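Local coordinates for proximal thread matrix protein 1 (PDB 4CN8) that binds zinc and, with its paired von Willebrand factor type A domains, probably serves as a matrix component of the mussel's proximal byssal thread, at residues I255-D260 with T295-V300. Sequence-based numbering, arbitrary orientation.
Sequences IAFVFD and TQFAVV
The rings of F257 and F297 meet rim to rim, neither lying over the other: their planes are only 12° apart, yet the centroids stand 5.7 Å from each other, with CE2 of F257 3.5 Å from CD1 of F297. I255 lies alongside F297, pointing the same way, and its CG2 comes to 3.7 Å from CE1 of that ring. One atom nearer the root of the F257 ring, its CD2 lies 4.0 Å from CG2 of V299. With CG anti to its own carbonyl carbon (chi1 -66°), the F257 ring leans back over the start of its strand, where F297 is met. An alanine in place of F257 would probably leave the CD1 rim of F297 and the CG2 methyl of V299 without their aromatic neighbour, opening a gap between them.

Backbone evidence defines a parallel pairing, I255 with F297 through V258 with V300, the strand axes inclined at 17°. F257 uses both its N-H and its C=O on this strand: its N donates to A298 O (2.8 Å), and its O accepts from V300 N (2.7 Å). I255 repeats the pattern with Q296 O and A298 N, and F259 N adds a bond to V300 O.

This is the pairing of strands 253-260 and 296-302 in the mixed sheet of the second von Willebrand type A domain, a Rossmann-like alpha/beta fold. Helix 272-284 packs on the F257 and F297 face, V284 and nearby F287 meeting F297; helix 338-349 backs A298 and V300, while strand 362-369 continues the sheet beyond A256 and V258.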
loop_
_atom_site.group_PDB
_atom_site.type_symbol
_atom_site.label_atom_id
_atom_site.label_comp_id
_atom_site.label_asym_id
_atom_site.label_seq_id
_atom_site.Cartn_x
_atom_site.Cartn_y
_atom_site.Cartn_z
ATOM N N ILE A 255 6.419 -15.550 5.358
ATOM C CA ILE A 255 4.989 -15.387 5.558
ATOM C C ILE A 255 4.550 -15.954 6.887
ATOM O O ILE A 255 4.726 -17.139 7.165
ATOM C CB ILE A 255 4.194 -16.062 4.427
ATOM C CG1 ILE A 255 4.460 -15.327 3.118
ATOM C CG2 ILE A 255 2.705 -16.065 4.742
ATOM C CD1 ILE A 255 3.790 -15.941 1.931
ATOM N N ALA A 256 3.964 -15.089 7.700
ATOM C CA ALA A 256 3.467 -15.473 9.007
ATOM C C ALA A 256 1.953 -15.472 9.011
ATOM O O ALA A 256 1.323 -14.451 8.752
ATOM C CB ALA A 256 3.979 -14.513 10.068
ATOM N N PHE A 257 1.368 -16.619 9.313
ATOM C CA PHE A 257 -0.057 -16.680 9.554
ATOM C C PHE A 257 -0.281 -16.279 10.990
ATOM O O PHE A 257 0.367 -16.800 11.887
ATOM C CB PHE A 257 -0.599 -18.086 9.325
ATOM C CG PHE A 257 -0.520 -18.543 7.902
ATOM C CD1 PHE A 257 -1.385 -18.047 6.953
ATOM C CD2 PHE A 257 0.413 -19.480 7.516
ATOM C CE1 PHE A 257 -1.321 -18.476 5.642
ATOM C CE2 PHE A 257 0.480 -19.914 6.207
ATOM C CZ PHE A 257 -0.390 -19.410 5.270
ATOM N N VAL A 258 -1.174 -15.326 11.202
ATOM C CA VAL A 258 -1.533 -14.902 12.543
ATOM C C VAL A 258 -3.034 -15.106 12.686
ATOM O O VAL A 258 -3.822 -14.231 12.354
ATOM C CB VAL A 258 -1.119 -13.432 12.796
ATOM C CG1 VAL A 258 -1.468 -13.000 14.206
ATOM C CG2 VAL A 258 0.361 -13.285 12.578
ATOM N N PHE A 259 -3.417 -16.286 13.165
ATOM C CA PHE A 259 -4.814 -16.711 13.129
ATOM C C PHE A 259 -5.477 -16.798 14.496
ATOM O O PHE A 259 -4.875 -17.221 15.480
ATOM C CB PHE A 259 -4.930 -18.067 12.432
ATOM C CG PHE A 259 -4.956 -17.977 10.937
ATOM C CD1 PHE A 259 -4.371 -16.907 10.274
ATOM C CD2 PHE A 259 -5.588 -18.948 10.190
ATOM C CE1 PHE A 259 -4.412 -16.822 8.901
ATOM C CE2 PHE A 259 -5.629 -18.862 8.817
ATOM C CZ PHE A 259 -5.046 -17.803 8.173
ATOM N N ASP A 260 -6.738 -16.391 14.524
ATOM C CA ASP A 260 -7.602 -16.531 15.681
ATOM C C ASP A 260 -7.701 -18.003 16.102
ATOM O O ASP A 260 -7.784 -18.894 15.256
ATOM C CB ASP A 260 -8.974 -15.987 15.286
ATOM C CG ASP A 260 -9.946 -15.915 16.442
ATOM O OD1 ASP A 260 -9.635 -16.425 17.538
ATOM O OD2 ASP A 260 -11.038 -15.343 16.242
ATOM N N THR A 295 10.324 -19.644 -0.137
ATOM C CA THR A 295 9.357 -19.017 0.746
ATOM C C THR A 295 9.228 -19.802 2.045
ATOM O O THR A 295 8.941 -20.998 2.041
ATOM C CB THR A 295 7.975 -18.867 0.075
ATOM O OG1 THR A 295 8.063 -17.914 -0.994
ATOM C CG2 THR A 295 6.950 -18.375 1.076
ATOM N N GLN A 296 9.453 -19.105 3.154
ATOM C CA GLN A 296 9.339 -19.691 4.469
ATOM C C GLN A 296 8.006 -19.313 5.096
ATOM O O GLN A 296 7.390 -18.326 4.710
ATOM C CB GLN A 296 10.481 -19.214 5.351
ATOM C CG GLN A 296 11.847 -19.642 4.865
ATOM C CD GLN A 296 12.937 -19.267 5.842
ATOM O OE1 GLN A 296 12.902 -18.193 6.440
ATOM N NE2 GLN A 296 13.900 -20.156 6.027
ATOM N N PHE A 297 7.565 -20.109 6.061
ATOM C CA PHE A 297 6.252 -19.931 6.664
ATOM C C PHE A 297 6.311 -20.027 8.176
ATOM O O PHE A 297 7.172 -20.707 8.722
ATOM C CB PHE A 297 5.282 -20.976 6.126
ATOM C CG PHE A 297 4.722 -20.641 4.775
ATOM C CD1 PHE A 297 3.601 -19.838 4.654
ATOM C CD2 PHE A 297 5.318 -21.119 3.628
ATOM C CE1 PHE A 297 3.094 -19.530 3.417
ATOM C CE2 PHE A 297 4.810 -20.806 2.389
ATOM C CZ PHE A 297 3.701 -20.018 2.283
ATOM N N ALA A 298 5.404 -19.322 8.844
ATOM C CA ALA A 298 5.266 -19.407 10.295
ATOM C C ALA A 298 3.788 -19.351 10.678
ATOM O O ALA A 298 2.960 -18.861 9.910
ATOM C CB ALA A 298 6.011 -18.281 10.950
ATOM N N VAL A 299 3.454 -19.855 11.861
ATOM C CA VAL A 299 2.078 -19.796 12.338
ATOM C C VAL A 299 2.020 -19.321 13.775
ATOM O O VAL A 299 2.656 -19.895 14.656
ATOM C CB VAL A 299 1.388 -21.169 12.256
ATOM C CG1 VAL A 299 0.092 -21.162 13.034
ATOM C CG2 VAL A 299 1.129 -21.546 10.816
ATOM N N VAL A 300 1.243 -18.272 14.002
ATOM C CA VAL A 300 1.000 -17.760 15.338
ATOM C C VAL A 300 -0.493 -17.736 15.551
ATOM O O VAL A 300 -1.215 -17.195 14.729
ATOM C CB VAL A 300 1.506 -16.326 15.507
ATOM C CG1 VAL A 300 1.127 -15.798 16.882
ATOM C CG2 VAL A 300 3.005 -16.256 15.305
#